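PDB 2PCQ: putative dihydrodipicolinate synthase from Thermus thermophilus, which belongs to the dihydrodipicolinate synthase family and folds as a parallel eight-stranded TIM barrel. Local coordinates for residues 121-126 and 169-174; 138-143 and 161-166; 114-119 and 146-151; 67-72 and 109-114; 79-84 and 90-95. All coordinates share one frame; numbering follows the deposited sequence.

How the contacts relate
All five contacts are buried within one TIM barrel, and most rest on apolar side chains. Contact 1 lies nearest the centre of the chain, where two barrel strands meet across an intervening third. Contacts 3, 4 and 5 join barrel strands to surrounding helices: contacts 3 and 4 share helix 107-118, whereas contact 5 uses helix 74-87 and is purely aliphatic. Contact 2, the farthest from the centre, pairs two outer helices and brings a charged carboxylate to an aromatic edge. Polar chemistry is mostly indirect, through a water in contact 4 and through the potassium ion, which takes backbone oxygens from contacts 1, 2 and 3.

Contact 1: 121-126 and 169-174; sequences LFLYHV and QEFRVY. With K (potassium ion), chain B.
Phe-122 and Arg-172 mark the closest backbone approach of two parallel barrel strands that are not direct neighbours, their CA atoms 8.4 Å apart, so the two segments meet through side chains, past the strand between them. The ring of Phe-122 carries most of the contact. With CG beside the backbone N (chi1 -79°), the ring swings toward 169-174 and crosses the Arg-172 side chain obliquely. One part of its rim faces the backbone: Arg-172 O sits in the ring plane, 3.9 Å from Phe-122 CE1. Farther round, Phe-122 CZ stands over the centre of one guanidinium face, 4.1 Å from Arg-172 NH1. The two planes are 77° apart, so the ring points at the guanidinium and does not stack flat on it. A bend at chi3 (58°) turns a guanidinium face to the rim of the ring, and a salt bridge from its NE to Glu-190 steadies the charged end. Tyr-174, whose OH is bonded to the same glutamate, adds a looser oblique contact with the phenylalanine. On the other side of strand 121-125, Leu-123 brings CD1 to the ring edge of Phe-171, 4.2 Å from CZ. Just before these residues, the backbone oxygen of Glu-170 binds the potassium ion at 3.2 Å, and the Glu-170 carboxylate takes a hydrogen bond from one of the ion's waters. Strand 148-153 lies between the two strands, bonding to both and packing Leu-149 on Phe-122 and Ile-151 on Leu-123 and Phe-171; strand 91-94 flanks 121-125 beyond, and helix 158-167 covers Val-173.

Contact 2: 138-143 and 161-166; sequences AVEALA and IAFYQA. With K (potassium ion), chain B.
Val-139 and Glu-140 of helix 136-142 face Phe-163 and Tyr-164 of helix 158-167, two successive helices of the outer layer of the TIM barrel; the closest CA atoms, those of Glu-140 and Tyr-164, are 8.3 Å apart. The apolar part is a single touch. Val-139 CG1 comes to Tyr-164 CE1 at 3.9 Å, obliquely to the ring, the two side chains crossing at about a right angle. Tyr-164 in turn lies on Val-173 and Ile-151 of the barrel strands, and its hydroxyl is bonded to Asp-153, contacts that should restrict the rotation of the phenol ring. The other pairing sets charge against an aromatic rim: Glu-140, extended with CG anti to N (chi1 178°), places OE1 in the plane of the Phe-163 ring, 3.7 Å from CZ, with carboxylate and ring planes 81° apart. This edge approach would be mildly favourable electrostatically, but the same oxygen has a stronger partner in Arg-167, with which it forms a salt bridge. Phe-227 of the third subunit packs on Phe-163. Farther along the same segment as Glu-140, Ala-143 O binds the potassium ion at 2.9 Å.

Contact 3: 114-119 and 146-151; sequences ALAEKM and PNVLGI. With K (potassium ion), chain B.
Ala-116 and Asn-147 form the heart of a helix-to-strand contact at the start of barrel strand 148-153, where the last turn of helix 107-118 meets the chain entering the strand. This is the alpha-on-beta layering of a TIM barrel, and the backbones come close: the CA atoms of Ala-116 and Asn-147 are 5.3 Å apart. A small alanine permits the approach. Its CB touches Asn-147 CB at 4.0 Å and also Val-148 CG2 at 4.1 Å, the methyl that stands beside the backbone N of the valine (chi1 174° for its other branch). The asparagine lies against the last turn, beside Ala-116 O, which is 3.2 Å from Asn-147 CB, its side chain reaching the backbone of Met-119, a selenomethionine in this structure.

Within the helical segment, Leu-115 O receives both Lys-118 N and Met-119 N, while Pro-120, one turn on from Ala-116, has no N-H to give to Ala-116 O. Leu-121 of the following strand is packed on Ala-116 and pairs through its backbone with Asn-147, linking this part of the helix to the sheet. On the other side of the entering chain is the potassium ion, held by the carbonyls of Ala-143, His-145, Val-148 and Glu-170 and by two waters. One of these waters donates to Pro-146 O, and Val-148 O binds the ion directly at 3.0 Å.

Contact 4: 67-72 and 109-114; sequences VGLMEE and LRYYEA
The ring of Tyr-111 meets 67-72 with its hydroxyl end: Glu-71 O lies obliquely to the ring, 3.5 Å from Tyr-111 OH, and Leu-69 CD2 touches the same oxygen at 3.6 Å. The side chain leaves the helix with CG anti to the backbone N (chi1 -175°), which carries the hydroxyl across a wide backbone gap; the CA atoms of Leu-69 and Tyr-112 are 11.2 Å apart. Glu-71 adds its CB near the hydroxyl, but its chain bends at chi2 and takes the carboxylate elsewhere, where it has a long, weak ion pair with Arg-52.

What joins the two segments by hydrogen bonds is a single water. It is 2.6 Å from Tyr-111 OH and bonded to Leu-69 O as well, and it accepts from Glu-71 N at 2.9 Å. The tyrosine hydroxyl is thereby tied, through that water, to the chain around Leu-69 and Glu-71. Leu-74 of helix 74-87 and Pro-97 pack on Tyr-111 within the chain, and Pro-258 of the second subunit also packs on it. The contact thus spans from strand 66-69 to helix 107-118, with helix 74-87 against both.

Contact 5: 79-84 and 90-95; sequences GALLEA and MALLAT
Ala-84 N is bonded to Ala-80 O at 3.0 Å, a regular bond of the helical turn that carries Leu-81 and Ala-84, the two residues that touch strand 91-94. Across from them a single residue, Leu-92, does the touching for the strand. With CG beside its backbone N (chi1 -60°), it directs its two methyls to different residues of the helix. CD2 presses on Ala-84 CB at 3.5 Å, tighter than a usual carbon contact. CD1 lies against Leu-81 instead, 3.8 Å from Leu-81 CG and equally near its CD1, with the two leucine side chains crossing at about a right angle. The alanine gives the closest backbone approach, 7.5 Å between the CA atoms of Ala-84 and Leu-92, and Leu-81 makes the second touch, one turn earlier. Nothing polar takes part, as expected where an amphipathic helix lies on a barrel strand.

Helix 74-87 is the connection of a beta-alpha-beta crossover between parallel strands 66-69 and 91-94, and this contact packs it onto the second of them. Leu-69 of the first strand and Leu-121 of strand 121-125 also touch Leu-92, while Leu-115 and Lys-118 of helix 107-118 lie against Leu-81.

Contact 1: 121-126 and 169-174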
# COMPACT_ATOMS: atom_id res chain seq x y z
N LEU A 121 -24.19 13.36 14.71
CA LEU A 121 -22.95 12.62 14.69
C LEU A 121 -21.80 13.29 13.97
O LEU A 121 -21.99 14.21 13.17
CB LEU A 121 -23.15 11.20 14.11
CG LEU A 121 -23.27 10.78 12.63
CD1 LEU A 121 -24.73 10.56 12.27
CD2 LEU A 121 -22.62 11.77 11.69
N PHE A 122 -20.60 12.82 14.29
CA PHE A 122 -19.37 13.29 13.66
C PHE A 122 -18.89 12.09 12.86
O PHE A 122 -19.05 10.95 13.29
CB PHE A 122 -18.32 13.62 14.72
CG PHE A 122 -18.51 14.96 15.38
CD1 PHE A 122 -17.92 16.10 14.86
CD2 PHE A 122 -19.28 15.07 16.54
CE1 PHE A 122 -18.08 17.34 15.47
CE2 PHE A 122 -19.45 16.30 17.16
CZ PHE A 122 -18.84 17.44 16.63
N LEU A 123 -18.34 12.34 11.68
CA LEU A 123 -17.81 11.25 10.87
C LEU A 123 -16.50 10.88 11.58
O LEU A 123 -15.83 11.75 12.14
CB LEU A 123 -17.53 11.73 9.44
CG LEU A 123 -18.74 12.32 8.70
CD1 LEU A 123 -18.36 12.65 7.27
CD2 LEU A 123 -19.91 11.33 8.73
N TYR A 124 -16.16 9.60 11.57
CA TYR A 124 -14.95 9.14 12.25
C TYR A 124 -13.99 8.49 11.26
O TYR A 124 -14.20 7.37 10.83
CB TYR A 124 -15.32 8.14 13.35
CG TYR A 124 -14.30 8.01 14.47
CD1 TYR A 124 -14.64 7.38 15.66
CD2 TYR A 124 -13.01 8.53 14.35
CE1 TYR A 124 -13.74 7.29 16.72
CE2 TYR A 124 -12.09 8.45 15.40
CZ TYR A 124 -12.47 7.83 16.59
OH TYR A 124 -11.60 7.77 17.65
N HIS A 125 -12.93 9.22 10.91
CA HIS A 125 -11.93 8.71 9.98
C HIS A 125 -10.65 8.36 10.74
O HIS A 125 -9.86 9.24 11.09
CB HIS A 125 -11.63 9.77 8.91
CG HIS A 125 -10.65 9.31 7.87
ND1 HIS A 125 -10.82 8.15 7.14
CD2 HIS A 125 -9.50 9.87 7.42
CE1 HIS A 125 -9.82 8.02 6.29
NE2 HIS A 125 -9.01 9.05 6.44
N VAL A 126 -10.45 7.08 11.00
CA VAL A 126 -9.27 6.61 11.72
C VAL A 126 -8.78 5.34 11.01
O VAL A 126 -8.80 4.24 11.57
CB VAL A 126 -9.62 6.37 13.24
CG1 VAL A 126 -10.80 5.42 13.38
CG2 VAL A 126 -8.40 5.86 14.00
N GLN A 169 -18.23 24.46 4.99
CA GLN A 169 -18.72 25.38 6.00
C GLN A 169 -19.72 24.61 6.86
O GLN A 169 -20.20 23.55 6.44
CB GLN A 169 -19.40 26.59 5.36
CG GLN A 169 -18.51 27.36 4.41
CD GLN A 169 -19.18 28.61 3.88
OE1 GLN A 169 -19.45 29.55 4.63
NE2 GLN A 169 -19.45 28.62 2.58
N GLU A 170 -20.04 25.13 8.04
CA GLU A 170 -20.96 24.43 8.93
C GLU A 170 -20.45 23.00 9.11
O GLU A 170 -21.24 22.05 9.13
CB GLU A 170 -22.37 24.39 8.32
CG GLU A 170 -23.08 25.73 8.22
CD GLU A 170 -24.49 25.60 7.67
OE1 GLU A 170 -24.91 24.46 7.36
OE2 GLU A 170 -25.18 26.63 7.56
N PHE A 171 -19.14 22.85 9.22
CA PHE A 171 -18.53 21.54 9.38
C PHE A 171 -17.36 21.63 10.35
O PHE A 171 -16.29 22.13 10.02
CB PHE A 171 -18.07 21.01 8.03
CG PHE A 171 -17.90 19.52 7.98
CD1 PHE A 171 -16.64 18.95 7.84
CD2 PHE A 171 -19.01 18.69 8.07
CE1 PHE A 171 -16.49 17.57 7.79
CE2 PHE A 171 -18.87 17.30 8.02
CZ PHE A 171 -17.61 16.74 7.88
N ARG A 172 -17.58 21.12 11.56
CA ARG A 172 -16.60 21.17 12.63
C ARG A 172 -15.56 20.08 12.53
O ARG A 172 -15.86 18.89 12.61
CB ARG A 172 -17.33 21.12 13.96
CG ARG A 172 -18.35 22.26 14.10
CD ARG A 172 -19.29 22.03 15.26
NE ARG A 172 -18.57 21.90 16.51
CZ ARG A 172 -19.12 21.47 17.64
NH1 ARG A 172 -20.40 21.13 17.66
NH2 ARG A 172 -18.39 21.39 18.75
N VAL A 173 -14.31 20.50 12.37
CA VAL A 173 -13.20 19.57 12.22
C VAL A 173 -12.38 19.36 13.47
O VAL A 173 -11.87 20.31 14.06
CB VAL A 173 -12.25 20.03 11.10
CG1 VAL A 173 -11.08 19.07 10.97
CG2 VAL A 173 -13.02 20.14 9.78
N TYR A 174 -12.26 18.10 13.87
CA TYR A 174 -11.46 17.72 15.03
C TYR A 174 -10.37 16.77 14.57
O TYR A 174 -10.64 15.83 13.82
CB TYR A 174 -12.34 17.04 16.08
CG TYR A 174 -12.91 18.02 17.07
CD1 TYR A 174 -12.18 18.41 18.19
CD2 TYR A 174 -14.14 18.64 16.83
CE1 TYR A 174 -12.65 19.39 19.04
CE2 TYR A 174 -14.62 19.63 17.69
CZ TYR A 174 -13.86 20.01 18.79
OH TYR A 174 -14.29 21.01 19.63
K K B . -23.65 20.02 8.80
O HOH W 1 -25.93 21.68 7.46
O HOH W 2 -24.37 21.13 11.62

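Contact 2: 138-143 and 161-166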
# COMPACT_ATOMS: atom_id res chain seq x y z
N ALA A 138 -17.25 11.78 -0.32
CA ALA A 138 -18.32 11.35 0.57
C ALA A 138 -18.52 12.35 1.70
O ALA A 138 -19.64 12.66 2.07
CB ALA A 138 -18.01 9.97 1.14
N VAL A 139 -17.41 12.85 2.24
CA VAL A 139 -17.50 13.83 3.32
C VAL A 139 -18.24 15.08 2.84
O VAL A 139 -19.08 15.63 3.55
CB VAL A 139 -16.10 14.26 3.83
CG1 VAL A 139 -16.23 15.33 4.91
CG2 VAL A 139 -15.35 13.04 4.39
N GLU A 140 -17.94 15.52 1.62
CA GLU A 140 -18.59 16.69 1.06
C GLU A 140 -20.08 16.46 0.80
O GLU A 140 -20.90 17.37 0.94
CB GLU A 140 -17.88 17.14 -0.22
CG GLU A 140 -18.55 18.34 -0.89
CD GLU A 140 -17.63 19.08 -1.84
OE1 GLU A 140 -16.71 18.44 -2.41
OE2 GLU A 140 -17.82 20.30 -2.03
N ALA A 141 -20.44 15.23 0.42
CA ALA A 141 -21.83 14.91 0.16
C ALA A 141 -22.62 14.86 1.47
O ALA A 141 -23.80 15.21 1.49
CB ALA A 141 -21.93 13.56 -0.56
N LEU A 142 -21.97 14.43 2.54
CA LEU A 142 -22.63 14.32 3.84
C LEU A 142 -22.64 15.63 4.63
O LEU A 142 -23.52 15.85 5.47
CB LEU A 142 -21.95 13.23 4.68
CG LEU A 142 -22.11 11.80 4.15
CD1 LEU A 142 -21.13 10.88 4.83
CD2 LEU A 142 -23.55 11.35 4.40
N ALA A 143 -21.66 16.48 4.37
CA ALA A 143 -21.52 17.75 5.06
C ALA A 143 -22.78 18.63 5.12
O ALA A 143 -23.01 19.30 6.11
CB ALA A 143 -20.37 18.55 4.47
N ILE A 161 -7.49 17.85 6.08
CA ILE A 161 -7.86 18.95 6.97
C ILE A 161 -7.95 20.24 6.16
O ILE A 161 -8.88 21.03 6.32
CB ILE A 161 -6.82 19.15 8.10
CG1 ILE A 161 -6.65 17.85 8.90
CG2 ILE A 161 -7.25 20.30 9.01
CD1 ILE A 161 -7.86 17.43 9.69
N ALA A 162 -6.96 20.46 5.28
CA ALA A 162 -6.92 21.65 4.44
C ALA A 162 -8.15 21.69 3.53
O ALA A 162 -8.71 22.76 3.27
CB ALA A 162 -5.64 21.67 3.60
N PHE A 163 -8.56 20.52 3.06
CA PHE A 163 -9.73 20.40 2.20
C PHE A 163 -10.99 20.86 2.95
O PHE A 163 -11.75 21.68 2.45
CB PHE A 163 -9.92 18.95 1.74
CG PHE A 163 -11.19 18.71 0.97
CD1 PHE A 163 -11.23 18.88 -0.41
CD2 PHE A 163 -12.35 18.34 1.64
CE1 PHE A 163 -12.42 18.67 -1.12
CE2 PHE A 163 -13.54 18.14 0.94
CZ PHE A 163 -13.57 18.30 -0.44
N TYR A 164 -11.20 20.33 4.15
CA TYR A 164 -12.38 20.71 4.92
C TYR A 164 -12.41 22.22 5.11
O TYR A 164 -13.45 22.86 4.98
CB TYR A 164 -12.38 20.06 6.31
CG TYR A 164 -12.12 18.57 6.36
CD1 TYR A 164 -12.69 17.71 5.42
CD2 TYR A 164 -11.33 18.02 7.36
CE1 TYR A 164 -12.48 16.33 5.48
CE2 TYR A 164 -11.11 16.64 7.43
CZ TYR A 164 -11.68 15.81 6.49
OH TYR A 164 -11.44 14.45 6.56
N GLN A 165 -11.24 22.78 5.42
CA GLN A 165 -11.09 24.21 5.66
C GLN A 165 -11.45 25.08 4.46
O GLN A 165 -12.13 26.09 4.59
CB GLN A 165 -9.65 24.52 6.10
CG GLN A 165 -9.38 26.01 6.32
CD GLN A 165 -7.93 26.28 6.68
OE1 GLN A 165 -7.02 25.86 5.96
NE2 GLN A 165 -7.71 27.00 7.77
N ALA A 166 -10.98 24.67 3.28
CA ALA A 166 -11.23 25.44 2.07
C ALA A 166 -12.59 25.22 1.43
O ALA A 166 -13.15 26.13 0.81
CB ALA A 166 -10.12 25.16 1.05
K K B . -23.65 20.02 8.80
O HOH W 1 -25.93 21.68 7.46
O HOH W 2 -24.37 21.13 11.62

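Contact 3: 114-119 and 146-151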
# COMPACT_ATOMS: atom_id res chain seq x y z
N ALA A 114 -28.79 7.22 7.63
CA ALA A 114 -29.70 6.48 8.50
C ALA A 114 -29.42 6.85 9.96
O ALA A 114 -30.35 7.11 10.73
CB ALA A 114 -29.52 4.99 8.30
N LEU A 115 -28.15 6.87 10.34
CA LEU A 115 -27.77 7.21 11.70
C LEU A 115 -28.08 8.68 12.02
O LEU A 115 -28.61 8.99 13.09
CB LEU A 115 -26.28 6.94 11.93
CG LEU A 115 -25.77 5.51 11.71
CD1 LEU A 115 -24.27 5.46 11.99
CD2 LEU A 115 -26.51 4.54 12.62
N ALA A 116 -27.75 9.57 11.09
CA ALA A 116 -27.97 11.00 11.27
C ALA A 116 -29.45 11.34 11.39
O ALA A 116 -29.83 12.38 11.93
CB ALA A 116 -27.36 11.78 10.10
N GLU A 117 -30.30 10.45 10.87
CA GLU A 117 -31.73 10.66 10.92
C GLU A 117 -32.21 10.51 12.37
O GLU A 117 -33.22 11.10 12.76
CB GLU A 117 -32.43 9.63 10.04
CG GLU A 117 -33.92 9.85 9.85
CD GLU A 117 -34.23 11.19 9.20
OE1 GLU A 117 -33.68 11.47 8.11
OE2 GLU A 117 -35.03 11.96 9.77
N LYS A 118 -31.48 9.74 13.16
CA LYS A 118 -31.84 9.48 14.56
C LYS A 118 -31.01 10.24 15.60
O LYS A 118 -31.46 10.45 16.73
CB LYS A 118 -31.73 7.98 14.84
CG LYS A 118 -32.46 7.07 13.85
CD LYS A 118 -33.98 7.24 13.91
CE LYS A 118 -34.53 6.79 15.25
NZ LYS A 118 -36.01 6.89 15.31
N MSE A 119 -29.80 10.64 15.23
CA MSE A 119 -28.96 11.32 16.20
C MSE A 119 -27.84 12.10 15.53
O MSE A 119 -27.36 11.74 14.47
CB MSE A 119 -28.33 10.31 17.15
CG MSE A 119 -28.41 10.65 18.61
SE MSE A 119 -27.41 9.32 19.56
CE MSE A 119 -26.25 10.56 20.52
N PRO A 146 -27.88 18.46 8.31
CA PRO A 146 -27.94 19.13 9.62
C PRO A 146 -27.39 18.34 10.81
O PRO A 146 -26.79 18.93 11.71
CB PRO A 146 -29.43 19.44 9.78
CG PRO A 146 -29.88 19.64 8.36
CD PRO A 146 -29.20 18.50 7.65
N ASN A 147 -27.59 17.03 10.82
CA ASN A 147 -27.12 16.20 11.92
C ASN A 147 -25.71 15.63 11.78
O ASN A 147 -25.25 14.87 12.64
CB ASN A 147 -28.10 15.06 12.20
CG ASN A 147 -29.01 15.35 13.39
OD1 ASN A 147 -29.80 14.51 13.81
ND2 ASN A 147 -28.89 16.55 13.94
N VAL A 148 -25.02 15.97 10.70
CA VAL A 148 -23.64 15.53 10.51
C VAL A 148 -22.85 16.76 10.94
O VAL A 148 -22.50 17.60 10.11
CB VAL A 148 -23.35 15.19 9.04
CG1 VAL A 148 -21.86 14.88 8.86
CG2 VAL A 148 -24.18 13.98 8.61
N LEU A 149 -22.58 16.87 12.23
CA LEU A 149 -21.89 18.03 12.80
C LEU A 149 -20.49 18.33 12.29
O LEU A 149 -20.09 19.49 12.20
CB LEU A 149 -21.85 17.89 14.32
CG LEU A 149 -23.19 17.57 14.98
CD1 LEU A 149 -23.04 17.65 16.49
CD2 LEU A 149 -24.26 18.55 14.50
N GLY A 150 -19.75 17.29 11.95
CA GLY A 150 -18.40 17.49 11.47
C GLY A 150 -17.67 16.18 11.36
O GLY A 150 -18.27 15.14 11.07
N ILE A 151 -16.37 16.20 11.61
CA ILE A 151 -15.58 14.98 11.50
C ILE A 151 -14.37 14.95 12.41
O ILE A 151 -13.75 15.98 12.68
CB ILE A 151 -15.09 14.81 10.05
CG1 ILE A 151 -14.36 13.47 9.88
CG2 ILE A 151 -14.15 15.95 9.69
CD1 ILE A 151 -14.02 13.15 8.43
K K B . -23.65 20.02 8.80
O HOH W 2 -24.37 21.13 11.62
O HOH W 1 -25.93 21.68 7.46

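Contact 4: 67-72 and 109-114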
# COMPACT_ATOMS: atom_id res chain seq x y z
N VAL A 67 -19.88 9.59 22.02
CA VAL A 67 -19.78 8.14 22.10
C VAL A 67 -19.42 7.60 20.73
O VAL A 67 -20.09 7.91 19.74
CB VAL A 67 -21.11 7.50 22.56
CG1 VAL A 67 -20.95 5.98 22.61
CG2 VAL A 67 -21.49 8.03 23.93
N GLY A 68 -18.35 6.82 20.67
CA GLY A 68 -17.94 6.25 19.40
C GLY A 68 -18.85 5.09 19.03
O GLY A 68 -19.23 4.30 19.89
N LEU A 69 -19.22 5.00 17.75
CA LEU A 69 -20.07 3.92 17.29
C LEU A 69 -19.37 3.24 16.12
O LEU A 69 -19.25 3.81 15.03
CB LEU A 69 -21.45 4.45 16.86
CG LEU A 69 -22.52 3.38 16.61
CD1 LEU A 69 -23.89 4.00 16.74
CD2 LEU A 69 -22.33 2.75 15.25
N MSE A 70 -18.88 2.03 16.37
CA MSE A 70 -18.19 1.28 15.35
C MSE A 70 -18.85 -0.07 15.12
O MSE A 70 -18.59 -1.04 15.84
CB MSE A 70 -16.74 1.09 15.76
CG MSE A 70 -16.10 2.39 16.17
SE MSE A 70 -14.24 2.18 16.54
CE MSE A 70 -13.95 3.89 17.41
N GLU A 71 -19.73 -0.11 14.12
CA GLU A 71 -20.46 -1.33 13.77
C GLU A 71 -20.31 -1.57 12.27
O GLU A 71 -19.89 -0.68 11.52
CB GLU A 71 -21.94 -1.20 14.13
CG GLU A 71 -22.25 -0.97 15.60
CD GLU A 71 -21.72 -2.07 16.51
OE1 GLU A 71 -21.73 -3.25 16.10
OE2 GLU A 71 -21.31 -1.75 17.65
N GLU A 72 -20.66 -2.78 11.84
CA GLU A 72 -20.55 -3.17 10.44
C GLU A 72 -21.86 -3.00 9.69
O GLU A 72 -21.86 -2.89 8.47
CB GLU A 72 -20.11 -4.63 10.34
CG GLU A 72 -18.82 -4.99 11.08
CD GLU A 72 -17.55 -4.65 10.31
OE1 GLU A 72 -17.66 -4.15 9.17
OE2 GLU A 72 -16.45 -4.88 10.85
N LEU A 109 -23.09 6.30 2.19
CA LEU A 109 -23.95 7.45 2.43
C LEU A 109 -25.23 6.99 3.12
O LEU A 109 -25.72 7.66 4.03
CB LEU A 109 -24.28 8.15 1.11
CG LEU A 109 -23.08 8.64 0.29
CD1 LEU A 109 -23.56 9.27 -1.01
CD2 LEU A 109 -22.29 9.65 1.11
N ARG A 110 -25.77 5.86 2.68
CA ARG A 110 -26.99 5.33 3.29
C ARG A 110 -26.78 5.05 4.77
O ARG A 110 -27.67 5.28 5.59
CB ARG A 110 -27.44 4.04 2.59
CG ARG A 110 -27.88 4.23 1.14
CD ARG A 110 -28.73 3.04 0.67
NE ARG A 110 -27.97 1.79 0.57
CZ ARG A 110 -27.17 1.48 -0.44
NH1 ARG A 110 -27.02 2.32 -1.46
NH2 ARG A 110 -26.53 0.31 -0.45
N TYR A 111 -25.59 4.56 5.10
CA TYR A 111 -25.26 4.24 6.49
C TYR A 111 -25.32 5.49 7.37
O TYR A 111 -26.05 5.53 8.36
CB TYR A 111 -23.86 3.62 6.57
CG TYR A 111 -23.46 3.14 7.94
CD1 TYR A 111 -24.10 2.05 8.54
CD2 TYR A 111 -22.45 3.78 8.66
CE1 TYR A 111 -23.73 1.60 9.81
CE2 TYR A 111 -22.08 3.34 9.93
CZ TYR A 111 -22.72 2.26 10.50
OH TYR A 111 -22.36 1.84 11.75
N TYR A 112 -24.56 6.51 6.99
CA TYR A 112 -24.52 7.75 7.75
C TYR A 112 -25.84 8.51 7.77
O TYR A 112 -26.19 9.11 8.79
CB TYR A 112 -23.40 8.65 7.22
CG TYR A 112 -22.02 8.22 7.67
CD1 TYR A 112 -21.06 7.80 6.75
CD2 TYR A 112 -21.67 8.25 9.02
CE1 TYR A 112 -19.79 7.40 7.17
CE2 TYR A 112 -20.40 7.86 9.44
CZ TYR A 112 -19.47 7.44 8.52
OH TYR A 112 -18.21 7.08 8.93
N GLU A 113 -26.57 8.50 6.67
CA GLU A 113 -27.84 9.21 6.62
C GLU A 113 -28.86 8.54 7.53
O GLU A 113 -29.68 9.21 8.15
CB GLU A 113 -28.35 9.27 5.18
CG GLU A 113 -27.41 10.02 4.25
CD GLU A 113 -27.86 10.02 2.81
OE1 GLU A 113 -28.63 9.12 2.42
OE2 GLU A 113 -27.43 10.93 2.06
N ALA A 114 -28.79 7.22 7.63
CA ALA A 114 -29.70 6.48 8.50
C ALA A 114 -29.42 6.85 9.96
O ALA A 114 -30.35 7.11 10.73
CB ALA A 114 -29.52 4.99 8.30
O HOH W 3 -20.01 2.49 12.76

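Contact 5: 79-84 and 90-95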
# COMPACT_ATOMS: atom_id res chain seq x y z
N GLY A 79 -28.83 -0.61 18.12
CA GLY A 79 -28.74 -0.72 19.56
C GLY A 79 -27.70 0.22 20.16
O GLY A 79 -27.94 0.85 21.19
N ALA A 80 -26.55 0.32 19.50
CA ALA A 80 -25.49 1.19 19.97
C ALA A 80 -25.98 2.63 20.01
O ALA A 80 -25.70 3.36 20.97
CB ALA A 80 -24.28 1.08 19.04
N LEU A 81 -26.70 3.04 18.98
CA LEU A 81 -27.22 4.40 18.91
C LEU A 81 -28.25 4.65 20.01
O LEU A 81 -28.20 5.68 20.69
CB LEU A 81 -27.83 4.67 17.53
CG LEU A 81 -28.31 6.10 17.24
CD1 LEU A 81 -28.36 6.32 15.73
CD2 LEU A 81 -29.68 6.33 17.86
N LEU A 82 -29.19 3.72 20.20
CA LEU A 82 -30.22 3.88 21.22
C LEU A 82 -29.60 4.01 22.61
O LEU A 82 -30.05 4.81 23.42
CB LEU A 82 -31.18 2.68 21.22
CG LEU A 82 -32.05 2.50 19.97
CD1 LEU A 82 -32.95 1.29 20.15
CD2 LEU A 82 -32.89 3.75 19.74
N GLU A 83 -28.56 3.22 22.86
CA GLU A 83 -27.85 3.24 24.13
C GLU A 83 -27.17 4.59 24.36
O GLU A 83 -27.26 5.16 25.45
CB GLU A 83 -26.82 2.12 24.16
CG GLU A 83 -27.43 0.73 24.32
CD GLU A 83 -26.53 -0.38 23.80
OE1 GLU A 83 -25.30 -0.19 23.75
OE2 GLU A 83 -27.06 -1.46 23.46
N ALA A 84 -26.51 5.10 23.33
CA ALA A 84 -25.81 6.38 23.40
C ALA A 84 -26.80 7.51 23.66
O ALA A 84 -26.54 8.40 24.47
CB ALA A 84 -25.05 6.64 22.10
N MSE A 90 -24.03 13.77 23.53
CA MSE A 90 -24.20 14.96 22.70
C MSE A 90 -24.23 14.57 21.22
O MSE A 90 -24.95 15.17 20.42
CB MSE A 90 -23.06 15.93 22.99
CG MSE A 90 -22.62 16.78 21.83
SE MSE A 90 -21.21 17.95 22.40
CE MSE A 90 -19.84 16.57 22.69
N ALA A 91 -23.44 13.56 20.86
CA ALA A 91 -23.39 13.10 19.48
C ALA A 91 -22.60 11.81 19.37
O ALA A 91 -21.91 11.41 20.32
CB ALA A 91 -22.78 14.17 18.58
N LEU A 92 -22.69 11.16 18.22
CA LEU A 92 -21.97 9.93 17.96
C LEU A 92 -20.74 10.26 17.13
O LEU A 92 -20.66 11.32 16.51
CB LEU A 92 -22.84 8.95 17.16
CG LEU A 92 -24.17 8.49 17.74
CD1 LEU A 92 -24.97 7.80 16.65
CD2 LEU A 92 -23.93 7.54 18.92
N LEU A 93 -19.77 9.35 17.14
CA LEU A 93 -18.56 9.47 16.34
C LEU A 93 -18.56 8.11 15.66
O LEU A 93 -18.09 7.13 16.22
CB LEU A 93 -17.33 9.65 17.23
CG LEU A 93 -16.56 10.95 16.99
CD1 LEU A 93 -15.39 11.07 17.95
CD2 LEU A 93 -16.07 10.99 15.55
N ALA A 94 -19.13 8.06 14.46
CA ALA A 94 -19.25 6.80 13.74
C ALA A 94 -18.27 6.56 12.60
O ALA A 94 -18.03 7.42 11.76
CB ALA A 94 -20.68 6.67 13.20
N THR A 95 -17.71 5.35 12.59
CA THR A 95 -16.77 4.92 11.56
C THR A 95 -17.55 4.19 10.47
O THR A 95 -18.67 3.73 10.69
CB THR A 95 -15.75 3.92 12.14
OG1 THR A 95 -16.46 2.85 12.78
CG2 THR A 95 -14.84 4.59 13.16